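Local coordinates for carbohydrate kinase, pfkB family (Enterococcus faecalis, PDB 3KTN), which probably phosphorylates the sugar acid 2-keto-3-deoxygluconate as a member of the PfkB family of carbohydrate kinases, at residues A[15-20]-A[27-32]; A[36-41]-A[315-320]; A[88-93]-A[101-106]; A[136-141]-A[167-172]. All coordinates share one frame; numbering follows the deposited sequence.

How the contacts relate
Contact 1 comes first along the chain. It closes a short loop between strands 12-16 and 28-34. The chain then passes straight into helix 36-46, where contact 2 opens; its partner loop arrives only at 315-320, so contact 2 ties the N-terminal part of the fold to the C-terminal part. Contacts 3 and 4 both fall within that long span, one after the other. Contact 3 closes the hairpin 88-93/101-105, which shares a four-stranded sheet with contact 1. Contact 4 joins the turn into helix 138-142 to the loop after strand 163-167; the strands before them, 132-135 and 163-167, are neighbours in the large sheet. Contacts 3 and 4 both reach the same sulfate ion.

Contact 1: A[15-20]-A[27-32]; sequences FTPPEY and EQLRMN
F15 and T16 pair with M31 and R30 as the end of an antiparallel ladder. F15 with M31 is a non-hydrogen-bonded pair, and T16 with R30 is a hydrogen-bonded one. T16 N donates to R30 O, and R30 N returns a bond to T16 O, each at 2.9 Å. Beyond this pair, P17 CA lies 3.5 Å from Q28 O in a CA-H...O contact. F15 and M31 (a selenomethionine) lie side by side and point the same way. M31 CG is anti to the backbone N (chi1 172°) and touches F15 CE1 at 3.6 Å. Its SE then sits obliquely by the ring, 4.7 Å from the centroid of F15, a Met-aromatic contact. L29 follows on with its two methyls split: CD1 meets F15 CB, while CD2 packs on P17 CG at 3.9 Å. T16 and R30 project from the other face. The R30 guanidinium reaches P18, NH1 coming 3.6 Å from P18 CB, and its main polar partner is E19 of the fifth subunit. T16 OG1 bonds to R14 NE and shares a water with N32 OD1. The hairpin is one side of the four-stranded sheet. Strand 88-93 borders strand 12-16 on its other side, and L29 pairs with a strand of the second subunit, carrying the sheet across the interface.

Contact 2: A[36-41]-A[315-320]; sequences TGVNLL and GDIPLT
V38 makes the first touch, methyl to methyl. Its CG1, held anti to the backbone N (chi1 -178°), meets I317 CD1 at 3.8 Å, and the two side chains meet at a slant. N39 comes next and carries most of the contact. Its CG is anti to the carbonyl carbon (chi1 -54°), and the amide lies against D316 and I317. The oxygen, N39 OD1, faces I317 CD1 at 3.1 Å, a tight approach of a carbonyl to a methyl. OD1 and ND2 of N39 are both 3.6 Å from D316 CB. The amide and carboxylate planes stand 48° apart. Lower on the side chain, N39 CB packs on P318 CD at 3.8 Å, and the backbone N39 O is 3.5 Å from the same P318 CD. No hydrogen bond crosses between the two segments; the touches are van der Waals ones. The polar ends are bonded elsewhere: N39 ND2 to D280 OD2, and D316 OD2 in a salt bridge to R14. D280 is the aspartate of the GAGD signature of PfkB kinases, which in relatives is the catalytic base. D316 also packs on I276, a ligand of the magnesium ion, which places the loop next to the metal site. Around the contact, helix 278-291 covers L40 and P318, and V34 of strand 28-34 touches N39, D316 and I317.

Contact 3: A[88-93]-A[101-106]; sequences GSFFAE and TQVTYQ. With SO4 (sulfate ion), chain B.
F90 to E93 run antiparallel to Q102 to Y105, with the axes 4.5 Å apart at their closest and 159° between their directions. F91 with T104 and E93 with Q102 are the hydrogen-bonded pairs, and Q106 N adds a bond to S89 O. On one face F90 sits among Y105, V103 and D316 of the 315-320 loop. F90 CB touches Y105 CD1 at 3.7 Å, and F90 CD1 meets V103 CG1 at 3.7 Å. The F90 and Y105 rings are oblique, planes 49° apart. Y105 OH lies 2.5 Å from sulfate O4, a weak and doubtful bond. On the other face the F91 ring takes Q106 CG at its edge, 4.0 Å from CE2. S89 OG lies 3.3 Å from Q106 CB, and a water joins S89 OG to Q106 NE2, which also bonds to I87 O of the second subunit. A second water lies between E93 OE1, Q102 O and T104 OG1; E93 OE1 also makes a salt bridge to R61 of the second subunit. T101 to T104 pair with a parallel strand of the third subunit. The hairpin is part of the small sheet, which is consistent with the lid of PfkB-family kinases; in relatives this lid covers the sugar site and mediates dimer contacts.

Contact 4: A[136-141]-A[167-172]; sequences CGISLS and DFNYRP. With SO4 (sulfate ion), chain B.
G137 N meets the D167 carboxylate from above its plane, 47° out of it, and donates to OD2 at 2.8 Å. The R171 guanidinium takes the sulfate at its edge: NE donates to O1 at 2.6 Å and NH2 to O2 at 3.0 Å. P172 N lies over the centre of one face of the Y170 ring. D167 CG falls between the backbone N and the carbonyl carbon (chi1 69°), which carries the carboxylate toward G137 N. D167 OD2 also lies 3.1 Å from C136 CA. A water bonded to D167 OD1 accepts from I138 N. G137 CA makes a CA-H...O contact with D167 O at 3.1 Å. A CB at G137 would run into that oxygen, so its absence lets the backbones come this near. N169 comes alongside I138, with N169 OD1 3.8 Å from I138 CB. Two donors on C136 O, S139 N and S139 OG, hold the turn leading into helix 138-142. The N-H groups of G137 and, through a water, I138 would probably favour a charged D167. R171 and R108 together hold the sulfate, consistent with an anion-binding site that might take an acidic substrate group.

Contact 1: A[15-20]-A[27-32]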
loop_
_atom_site.group_PDB
_atom_site.type_symbol
_atom_site.label_atom_id
_atom_site.label_comp_id
_atom_site.label_asym_id
_atom_site.label_seq_id
_atom_site.Cartn_x
_atom_site.Cartn_y
_atom_site.Cartn_z
ATOM N N PHE A 15 -3.224 16.298 1.908
ATOM C CA PHE A 15 -2.835 15.001 2.442
ATOM C C PHE A 15 -4.113 14.244 2.784
ATOM O O PHE A 15 -4.955 14.741 3.521
ATOM C CB PHE A 15 -1.982 15.178 3.699
ATOM C CG PHE A 15 -0.662 15.843 3.446
ATOM C CD1 PHE A 15 0.347 15.176 2.756
ATOM C CD2 PHE A 15 -0.423 17.135 3.901
ATOM C CE1 PHE A 15 1.580 15.785 2.525
ATOM C CE2 PHE A 15 0.808 17.753 3.676
ATOM C CZ PHE A 15 1.811 17.074 2.985
ATOM N N THR A 16 -4.250 13.036 2.260
ATOM C CA THR A 16 -5.454 12.263 2.512
ATOM C C THR A 16 -5.133 10.822 2.855
ATOM O O THR A 16 -4.371 10.159 2.136
ATOM C CB THR A 16 -6.359 12.235 1.263
ATOM O OG1 THR A 16 -6.503 13.563 0.753
ATOM C CG2 THR A 16 -7.753 11.642 1.594
ATOM N N PRO A 17 -5.686 10.318 3.966
ATOM C CA PRO A 17 -5.422 8.919 4.327
ATOM C C PRO A 17 -6.233 8.093 3.319
ATOM O O PRO A 17 -7.222 8.575 2.770
ATOM C CB PRO A 17 -5.996 8.801 5.742
ATOM C CG PRO A 17 -5.996 10.226 6.263
ATOM C CD PRO A 17 -6.390 11.029 5.050
ATOM N N PRO A 18 -5.831 6.849 3.053
ATOM C CA PRO A 18 -6.630 6.090 2.085
ATOM C C PRO A 18 -8.027 5.684 2.588
ATOM O O PRO A 18 -8.332 5.772 3.787
ATOM C CB PRO A 18 -5.738 4.880 1.764
ATOM C CG PRO A 18 -4.881 4.730 2.979
ATOM C CD PRO A 18 -4.585 6.143 3.405
ATOM N N GLU A 19 -8.874 5.269 1.651
ATOM C CA GLU A 19 -10.233 4.821 1.942
ATOM C C GLU A 19 -10.995 5.871 2.762
ATOM O O GLU A 19 -11.070 7.026 2.339
ATOM C CB GLU A 19 -10.167 3.452 2.643
ATOM C CG GLU A 19 -9.426 2.395 1.764
ATOM C CD GLU A 19 -9.306 1.009 2.410
ATOM O OE1 GLU A 19 -8.241 0.371 2.276
ATOM O OE2 GLU A 19 -10.272 0.537 3.032
ATOM N N TYR A 20 -11.558 5.488 3.907
ATOM C CA TYR A 20 -12.297 6.430 4.760
ATOM C C TYR A 20 -11.630 6.493 6.130
ATOM O O TYR A 20 -12.275 6.795 7.136
ATOM C CB TYR A 20 -13.751 5.972 4.931
ATOM C CG TYR A 20 -14.478 5.743 3.624
ATOM C CD1 TYR A 20 -15.054 6.806 2.923
ATOM C CD2 TYR A 20 -14.565 4.461 3.075
ATOM C CE1 TYR A 20 -15.706 6.593 1.699
ATOM C CE2 TYR A 20 -15.207 4.243 1.854
ATOM C CZ TYR A 20 -15.773 5.308 1.179
ATOM O OH TYR A 20 -16.400 5.091 -0.018
ATOM N N GLU A 27 -0.796 5.889 9.424
ATOM C CA GLU A 27 0.285 6.823 9.129
ATOM C C GLU A 27 0.350 7.048 7.620
ATOM O O GLU A 27 1.071 7.926 7.146
ATOM C CB GLU A 27 1.634 6.260 9.622
ATOM C CG GLU A 27 2.247 5.119 8.758
ATOM C CD GLU A 27 1.521 3.765 8.870
ATOM O OE1 GLU A 27 0.471 3.690 9.558
ATOM O OE2 GLU A 27 2.013 2.772 8.261
ATOM N N GLN A 28 -0.406 6.239 6.878
ATOM C CA GLN A 28 -0.439 6.301 5.420
ATOM C C GLN A 28 -1.188 7.507 4.859
ATOM O O GLN A 28 -2.229 7.909 5.376
ATOM C CB GLN A 28 -1.088 5.035 4.841
ATOM C CG GLN A 28 -0.501 3.719 5.293
ATOM C CD GLN A 28 -1.244 2.540 4.683
ATOM O OE1 GLN A 28 -1.187 2.326 3.470
ATOM N NE2 GLN A 28 -1.954 1.778 5.517
ATOM N N LEU A 29 -0.666 8.055 3.767
ATOM C CA LEU A 29 -1.289 9.203 3.117
ATOM C C LEU A 29 -0.976 9.217 1.635
ATOM O O LEU A 29 -0.016 8.596 1.184
ATOM C CB LEU A 29 -0.758 10.522 3.692
ATOM C CG LEU A 29 -0.904 10.924 5.163
ATOM C CD1 LEU A 29 0.035 12.098 5.418
ATOM C CD2 LEU A 29 -2.351 11.308 5.494
ATOM N N ARG A 30 -1.820 9.913 0.887
ATOM C CA ARG A 30 -1.590 10.149 -0.526
ATOM C C ARG A 30 -1.570 11.679 -0.525
ATOM O O ARG A 30 -2.444 12.311 0.070
ATOM C CB ARG A 30 -2.735 9.662 -1.415
ATOM C CG ARG A 30 -2.717 8.169 -1.748
ATOM C CD ARG A 30 -3.660 7.837 -2.939
ATOM N NE ARG A 30 -5.081 7.975 -2.620
ATOM C CZ ARG A 30 -5.819 7.034 -2.024
ATOM N NH1 ARG A 30 -5.280 5.869 -1.669
ATOM N NH2 ARG A 30 -7.104 7.253 -1.788
HETATM N N MSE A 31 -0.560 12.270 -1.145
HETATM C CA MSE A 31 -0.466 13.723 -1.216
HETATM C C MSE A 31 -0.703 14.179 -2.647
HETATM O O MSE A 31 -0.326 13.496 -3.591
HETATM C CB MSE A 31 0.923 14.191 -0.777
HETATM C CG MSE A 31 1.171 15.683 -1.003
HETATM SE SE MSE A 31 3.045 16.202 -0.759
HETATM C CE MSE A 31 3.670 15.945 -2.571
ATOM N N ASN A 32 -1.336 15.331 -2.812
ATOM C CA ASN A 32 -1.553 15.860 -4.147
ATOM C C ASN A 32 -1.419 17.373 -4.126
ATOM O O ASN A 32 -1.544 18.001 -3.072
ATOM C CB ASN A 32 -2.936 15.463 -4.682
ATOM C CG ASN A 32 -3.091 13.957 -4.825
ATOM O OD1 ASN A 32 -3.529 13.272 -3.898
ATOM N ND2 ASN A 32 -2.693 13.429 -5.977
HETATM O O HOH W 1 -4.454 14.007 -1.355
#

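Contact 2: A[36-41]-A[315-320]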
loop_
_atom_site.group_PDB
_atom_site.type_symbol
_atom_site.label_atom_id
_atom_site.label_comp_id
_atom_site.label_asym_id
_atom_site.label_seq_id
_atom_site.Cartn_x
_atom_site.Cartn_y
_atom_site.Cartn_z
ATOM N N THR A 36 -7.683 26.091 -5.930
ATOM C CA THR A 36 -8.718 26.568 -6.852
ATOM C C THR A 36 -8.184 26.736 -8.273
ATOM O O THR A 36 -8.769 26.217 -9.219
ATOM C CB THR A 36 -9.315 27.918 -6.382
ATOM O OG1 THR A 36 -10.154 27.685 -5.248
ATOM C CG2 THR A 36 -10.146 28.576 -7.491
ATOM N N GLY A 37 -7.070 27.447 -8.417
ATOM C CA GLY A 37 -6.487 27.654 -9.735
ATOM C C GLY A 37 -6.009 26.368 -10.397
ATOM O O GLY A 37 -6.092 26.216 -11.617
ATOM N N VAL A 38 -5.502 25.435 -9.599
ATOM C CA VAL A 38 -5.023 24.163 -10.136
ATOM C C VAL A 38 -6.203 23.331 -10.621
ATOM O O VAL A 38 -6.190 22.824 -11.744
ATOM C CB VAL A 38 -4.232 23.371 -9.065
ATOM C CG1 VAL A 38 -3.682 22.070 -9.654
ATOM C CG2 VAL A 38 -3.096 24.237 -8.538
ATOM N N ASN A 39 -7.233 23.217 -9.784
ATOM C CA ASN A 39 -8.417 22.429 -10.134
ATOM C C ASN A 39 -9.072 22.966 -11.393
ATOM O O ASN A 39 -9.452 22.205 -12.293
ATOM C CB ASN A 39 -9.452 22.447 -8.997
ATOM C CG ASN A 39 -8.865 22.021 -7.662
ATOM O OD1 ASN A 39 -7.813 21.378 -7.607
ATOM N ND2 ASN A 39 -9.551 22.365 -6.576
ATOM N N LEU A 40 -9.220 24.284 -11.439
ATOM C CA LEU A 40 -9.839 24.937 -12.580
ATOM C C LEU A 40 -9.066 24.693 -13.871
ATOM O O LEU A 40 -9.611 24.154 -14.837
ATOM C CB LEU A 40 -9.942 26.446 -12.331
ATOM C CG LEU A 40 -10.616 27.234 -13.461
ATOM C CD1 LEU A 40 -12.052 26.745 -13.624
ATOM C CD2 LEU A 40 -10.591 28.730 -13.156
ATOM N N LEU A 41 -7.799 25.092 -13.884
ATOM C CA LEU A 41 -6.973 24.930 -15.074
ATOM C C LEU A 41 -6.784 23.469 -15.490
ATOM O O LEU A 41 -6.726 23.162 -16.690
ATOM C CB LEU A 41 -5.610 25.593 -14.863
ATOM C CG LEU A 41 -5.632 27.097 -14.563
ATOM C CD1 LEU A 41 -4.203 27.624 -14.557
ATOM C CD2 LEU A 41 -6.481 27.834 -15.602
ATOM N N GLY A 315 -10.320 13.148 -4.581
ATOM C CA GLY A 315 -9.413 14.281 -4.695
ATOM C C GLY A 315 -10.056 15.516 -5.299
ATOM O O GLY A 315 -11.135 15.438 -5.894
ATOM N N ASP A 316 -9.378 16.653 -5.151
ATOM C CA ASP A 316 -9.853 17.956 -5.643
ATOM C C ASP A 316 -9.885 18.161 -7.152
ATOM O O ASP A 316 -10.750 18.871 -7.670
ATOM C CB ASP A 316 -8.988 19.094 -5.091
ATOM C CG ASP A 316 -8.951 19.135 -3.584
ATOM O OD1 ASP A 316 -9.150 20.234 -3.031
ATOM O OD2 ASP A 316 -8.708 18.087 -2.950
ATOM N N ILE A 317 -8.917 17.578 -7.848
ATOM C CA ILE A 317 -8.810 17.760 -9.291
ATOM C C ILE A 317 -9.903 17.089 -10.106
ATOM O O ILE A 317 -10.050 15.870 -10.068
ATOM C CB ILE A 317 -7.453 17.249 -9.831
ATOM C CG1 ILE A 317 -6.299 17.730 -8.941
ATOM C CG2 ILE A 317 -7.249 17.749 -11.258
ATOM C CD1 ILE A 317 -6.060 19.215 -8.985
ATOM N N PRO A 318 -10.682 17.883 -10.861
ATOM C CA PRO A 318 -11.764 17.353 -11.702
ATOM C C PRO A 318 -11.114 16.883 -13.001
ATOM O O PRO A 318 -10.816 17.695 -13.885
ATOM C CB PRO A 318 -12.671 18.570 -11.937
ATOM C CG PRO A 318 -12.242 19.571 -10.876
ATOM C CD PRO A 318 -10.761 19.349 -10.781
ATOM N N LEU A 319 -10.872 15.581 -13.097
ATOM C CA LEU A 319 -10.237 14.986 -14.268
ATOM C C LEU A 319 -11.287 14.419 -15.224
ATOM O O LEU A 319 -11.429 13.196 -15.357
ATOM C CB LEU A 319 -9.277 13.877 -13.820
ATOM C CG LEU A 319 -8.132 14.318 -12.894
ATOM C CD1 LEU A 319 -7.529 13.114 -12.207
ATOM C CD2 LEU A 319 -7.071 15.056 -13.688
ATOM N N THR A 320 -12.018 15.315 -15.883
ATOM C CA THR A 320 -13.062 14.926 -16.824
ATOM C C THR A 320 -12.780 15.464 -18.223
ATOM O O THR A 320 -12.006 16.403 -18.394
ATOM C CB THR A 320 -14.456 15.444 -16.370
ATOM O OG1 THR A 320 -14.409 16.866 -16.185
ATOM C CG2 THR A 320 -14.869 14.783 -15.064
#

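Contact 3: A[88-93]-A[101-106]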
loop_
_atom_site.group_PDB
_atom_site.type_symbol
_atom_site.label_atom_id
_atom_site.label_comp_id
_atom_site.label_asym_id
_atom_site.label_seq_id
_atom_site.Cartn_x
_atom_site.Cartn_y
_atom_site.Cartn_z
ATOM N N GLY A 88 1.501 26.016 1.213
ATOM C CA GLY A 88 0.352 25.830 2.087
ATOM C C GLY A 88 -0.143 24.399 1.974
ATOM O O GLY A 88 0.115 23.737 0.971
ATOM N N SER A 89 -0.852 23.912 2.985
ATOM C CA SER A 89 -1.348 22.541 2.934
ATOM C C SER A 89 -2.528 22.303 3.855
ATOM O O SER A 89 -2.836 23.123 4.723
ATOM C CB SER A 89 -0.238 21.567 3.329
ATOM O OG SER A 89 0.070 21.697 4.714
ATOM N N PHE A 90 -3.177 21.162 3.656
ATOM C CA PHE A 90 -4.290 20.758 4.498
ATOM C C PHE A 90 -4.460 19.242 4.460
ATOM O O PHE A 90 -4.036 18.574 3.513
ATOM C CB PHE A 90 -5.587 21.467 4.074
ATOM C CG PHE A 90 -6.136 21.032 2.739
ATOM C CD1 PHE A 90 -7.091 20.018 2.661
ATOM C CD2 PHE A 90 -5.764 21.691 1.570
ATOM C CE1 PHE A 90 -7.671 19.673 1.443
ATOM C CE2 PHE A 90 -6.336 21.353 0.347
ATOM C CZ PHE A 90 -7.295 20.343 0.286
ATOM N N PHE A 91 -5.056 18.711 5.516
ATOM C CA PHE A 91 -5.321 17.291 5.622
ATOM C C PHE A 91 -6.806 17.117 5.370
ATOM O O PHE A 91 -7.611 17.967 5.767
ATOM C CB PHE A 91 -4.967 16.792 7.018
ATOM C CG PHE A 91 -3.493 16.748 7.281
ATOM C CD1 PHE A 91 -2.781 15.552 7.153
ATOM C CD2 PHE A 91 -2.797 17.913 7.596
ATOM C CE1 PHE A 91 -1.401 15.518 7.330
ATOM C CE2 PHE A 91 -1.412 17.886 7.773
ATOM C CZ PHE A 91 -0.715 16.684 7.638
ATOM N N ALA A 92 -7.168 16.040 4.685
ATOM C CA ALA A 92 -8.571 15.771 4.410
ATOM C C ALA A 92 -8.892 14.331 4.787
ATOM O O ALA A 92 -8.425 13.391 4.146
ATOM C CB ALA A 92 -8.871 16.021 2.937
ATOM N N GLU A 93 -9.678 14.164 5.843
ATOM C CA GLU A 93 -10.078 12.834 6.301
ATOM C C GLU A 93 -11.476 12.619 5.741
ATOM O O GLU A 93 -12.423 13.274 6.167
ATOM C CB GLU A 93 -10.095 12.794 7.833
ATOM C CG GLU A 93 -8.714 12.909 8.470
ATOM C CD GLU A 93 -8.783 13.166 9.969
ATOM O OE1 GLU A 93 -8.860 14.352 10.357
ATOM O OE2 GLU A 93 -8.769 12.188 10.757
ATOM N N THR A 101 -16.742 14.924 6.407
ATOM C CA THR A 101 -15.365 14.932 5.952
ATOM C C THR A 101 -14.715 16.029 6.793
ATOM O O THR A 101 -15.332 17.075 7.035
ATOM C CB THR A 101 -15.314 15.279 4.444
ATOM O OG1 THR A 101 -15.765 14.142 3.691
ATOM C CG2 THR A 101 -13.893 15.659 4.002
ATOM N N GLN A 102 -13.490 15.791 7.259
ATOM C CA GLN A 102 -12.797 16.770 8.098
ATOM C C GLN A 102 -11.557 17.345 7.418
ATOM O O GLN A 102 -10.618 16.619 7.091
ATOM C CB GLN A 102 -12.377 16.123 9.430
ATOM C CG GLN A 102 -13.505 15.464 10.245
ATOM C CD GLN A 102 -14.270 16.436 11.136
ATOM O OE1 GLN A 102 -13.808 17.545 11.414
ATOM N NE2 GLN A 102 -15.438 16.012 11.607
ATOM N N VAL A 103 -11.551 18.656 7.219
ATOM C CA VAL A 103 -10.419 19.326 6.601
ATOM C C VAL A 103 -9.684 20.113 7.678
ATOM O O VAL A 103 -10.294 20.878 8.421
ATOM C CB VAL A 103 -10.880 20.279 5.480
ATOM C CG1 VAL A 103 -9.719 21.157 5.015
ATOM C CG2 VAL A 103 -11.403 19.463 4.302
ATOM N N THR A 104 -8.375 19.906 7.779
ATOM C CA THR A 104 -7.563 20.615 8.767
ATOM C C THR A 104 -6.428 21.339 8.040
ATOM O O THR A 104 -5.538 20.701 7.475
ATOM C CB THR A 104 -6.961 19.645 9.789
ATOM O OG1 THR A 104 -8.003 18.853 10.367
ATOM C CG2 THR A 104 -6.244 20.412 10.889
ATOM N N TYR A 105 -6.468 22.669 8.060
ATOM C CA TYR A 105 -5.461 23.497 7.394
ATOM C C TYR A 105 -4.193 23.683 8.207
ATOM O O TYR A 105 -4.222 23.680 9.436
ATOM C CB TYR A 105 -6.024 24.892 7.099
ATOM C CG TYR A 105 -7.124 24.922 6.074
ATOM C CD1 TYR A 105 -6.837 24.895 4.708
ATOM C CD2 TYR A 105 -8.455 24.961 6.466
ATOM C CE1 TYR A 105 -7.862 24.906 3.760
ATOM C CE2 TYR A 105 -9.479 24.970 5.532
ATOM C CZ TYR A 105 -9.178 24.940 4.185
ATOM O OH TYR A 105 -10.209 24.910 3.274
ATOM N N GLN A 106 -3.079 23.844 7.504
ATOM C CA GLN A 106 -1.788 24.104 8.134
ATOM C C GLN A 106 -1.476 25.546 7.726
ATOM O O GLN A 106 -2.327 26.199 7.128
ATOM C CB GLN A 106 -0.729 23.147 7.597
ATOM C CG GLN A 106 -0.773 21.767 8.232
ATOM C CD GLN A 106 0.094 21.668 9.475
ATOM O OE1 GLN A 106 -0.307 22.086 10.568
ATOM N NE2 GLN A 106 1.306 21.117 9.310
HETATM S S SO4 B . -10.384 27.363 0.539
HETATM O O1 SO4 B . -11.376 28.082 1.360
HETATM O O2 SO4 B . -11.077 26.573 -0.490
HETATM O O3 SO4 B . -9.483 28.331 -0.112
HETATM O O4 SO4 B . -9.593 26.485 1.417
HETATM O O HOH W 2 1.648 20.175 6.481
HETATM O O HOH W 3 -8.481 16.755 8.886
#

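Contact 4: A[136-141]-A[167-172]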
loop_
_atom_site.group_PDB
_atom_site.type_symbol
_atom_site.label_atom_id
_atom_site.label_comp_id
_atom_site.label_asym_id
_atom_site.label_seq_id
_atom_site.Cartn_x
_atom_site.Cartn_y
_atom_site.Cartn_z
ATOM N N CYS A 136 -8.309 33.932 -8.582
ATOM C CA CYS A 136 -8.859 33.137 -7.491
ATOM C C CYS A 136 -9.189 33.987 -6.281
ATOM O O CYS A 136 -8.334 34.698 -5.756
ATOM C CB CYS A 136 -7.877 32.030 -7.099
ATOM S SG CYS A 136 -7.402 30.940 -8.476
ATOM N N GLY A 137 -10.440 33.893 -5.837
ATOM C CA GLY A 137 -10.884 34.656 -4.689
ATOM C C GLY A 137 -9.953 34.578 -3.496
ATOM O O GLY A 137 -9.896 35.514 -2.696
ATOM N N ILE A 138 -9.230 33.469 -3.364
ATOM C CA ILE A 138 -8.307 33.307 -2.243
ATOM C C ILE A 138 -7.237 34.407 -2.245
ATOM O O ILE A 138 -6.799 34.857 -1.188
ATOM C CB ILE A 138 -7.630 31.895 -2.258
ATOM C CG1 ILE A 138 -6.701 31.742 -1.049
ATOM C CG2 ILE A 138 -6.847 31.685 -3.541
ATOM C CD1 ILE A 138 -7.419 31.798 0.292
ATOM N N SER A 139 -6.832 34.840 -3.435
ATOM C CA SER A 139 -5.830 35.897 -3.577
ATOM C C SER A 139 -6.208 37.150 -2.792
ATOM O O SER A 139 -5.346 37.814 -2.216
ATOM C CB SER A 139 -5.671 36.291 -5.042
ATOM O OG SER A 139 -5.486 35.155 -5.856
ATOM N N LEU A 140 -7.498 37.474 -2.778
ATOM C CA LEU A 140 -7.968 38.667 -2.075
ATOM C C LEU A 140 -7.928 38.601 -0.555
ATOM O O LEU A 140 -7.885 39.641 0.105
ATOM C CB LEU A 140 -9.394 39.015 -2.509
ATOM C CG LEU A 140 -9.573 39.545 -3.928
ATOM C CD1 LEU A 140 -11.034 39.905 -4.147
ATOM C CD2 LEU A 140 -8.697 40.771 -4.131
ATOM N N SER A 141 -7.934 37.393 0.004
ATOM C CA SER A 141 -7.938 37.247 1.455
ATOM C C SER A 141 -6.681 36.645 2.075
ATOM O O SER A 141 -6.453 36.802 3.275
ATOM C CB SER A 141 -9.143 36.406 1.880
ATOM O OG SER A 141 -9.024 35.073 1.403
ATOM N N ASP A 167 -13.887 34.104 -8.560
ATOM C CA ASP A 167 -14.709 33.235 -7.736
ATOM C C ASP A 167 -14.755 33.729 -6.303
ATOM O O ASP A 167 -13.730 34.085 -5.725
ATOM C CB ASP A 167 -14.167 31.797 -7.758
ATOM C CG ASP A 167 -12.827 31.661 -7.045
ATOM O OD1 ASP A 167 -12.785 31.052 -5.956
ATOM O OD2 ASP A 167 -11.814 32.171 -7.564
ATOM N N PHE A 168 -15.957 33.771 -5.744
ATOM C CA PHE A 168 -16.139 34.172 -4.359
ATOM C C PHE A 168 -15.585 32.999 -3.550
ATOM O O PHE A 168 -15.940 31.846 -3.805
ATOM C CB PHE A 168 -17.632 34.338 -4.039
ATOM C CG PHE A 168 -18.213 35.668 -4.444
ATOM C CD1 PHE A 168 -18.368 36.684 -3.507
ATOM C CD2 PHE A 168 -18.624 35.899 -5.752
ATOM C CE1 PHE A 168 -18.928 37.916 -3.867
ATOM C CE2 PHE A 168 -19.187 37.125 -6.123
ATOM C CZ PHE A 168 -19.338 38.131 -5.181
ATOM N N ASN A 169 -14.711 33.275 -2.593
ATOM C CA ASN A 169 -14.160 32.207 -1.770
ATOM C C ASN A 169 -14.476 32.547 -0.325
ATOM O O ASN A 169 -13.615 32.480 0.544
ATOM C CB ASN A 169 -12.646 32.095 -1.956
ATOM C CG ASN A 169 -12.101 30.760 -1.475
ATOM O OD1 ASN A 169 -11.020 30.687 -0.893
ATOM N ND2 ASN A 169 -12.848 29.693 -1.730
ATOM N N TYR A 170 -15.727 32.923 -0.085
ATOM C CA TYR A 170 -16.186 33.298 1.245
ATOM C C TYR A 170 -16.797 32.127 1.995
ATOM O O TYR A 170 -17.793 31.552 1.563
ATOM C CB TYR A 170 -17.221 34.424 1.145
ATOM C CG TYR A 170 -17.970 34.687 2.437
ATOM C CD1 TYR A 170 -17.296 35.096 3.590
ATOM C CD2 TYR A 170 -19.355 34.524 2.506
ATOM C CE1 TYR A 170 -17.985 35.338 4.781
ATOM C CE2 TYR A 170 -20.053 34.763 3.692
ATOM C CZ TYR A 170 -19.362 35.169 4.823
ATOM O OH TYR A 170 -20.045 35.406 5.993
ATOM N N ARG A 171 -16.190 31.780 3.123
ATOM C CA ARG A 171 -16.686 30.691 3.949
ATOM C C ARG A 171 -17.095 31.262 5.302
ATOM O O ARG A 171 -16.252 31.559 6.149
ATOM C CB ARG A 171 -15.619 29.607 4.112
ATOM C CG ARG A 171 -15.269 28.915 2.805
ATOM C CD ARG A 171 -14.260 27.803 3.010
ATOM N NE ARG A 171 -13.798 27.236 1.746
ATOM C CZ ARG A 171 -14.575 26.604 0.873
ATOM N NH1 ARG A 171 -15.867 26.452 1.120
ATOM N NH2 ARG A 171 -14.057 26.126 -0.252
ATOM N N PRO A 172 -18.410 31.429 5.510
ATOM C CA PRO A 172 -18.998 31.966 6.740
ATOM C C PRO A 172 -18.333 31.416 7.998
ATOM O O PRO A 172 -17.835 32.166 8.838
ATOM C CB PRO A 172 -20.457 31.533 6.631
ATOM C CG PRO A 172 -20.703 31.562 5.152
ATOM C CD PRO A 172 -19.460 30.911 4.609
HETATM S S SO4 B . -10.384 27.363 0.539
HETATM O O1 SO4 B . -11.376 28.082 1.360
HETATM O O2 SO4 B . -11.077 26.573 -0.490
HETATM O O3 SO4 B . -9.483 28.331 -0.112
HETATM O O4 SO4 B . -9.593 26.485 1.417
HETATM O O HOH W 4 -10.335 30.846 -4.630
HETATM O O HOH W 5 -10.911 33.322 0.860
#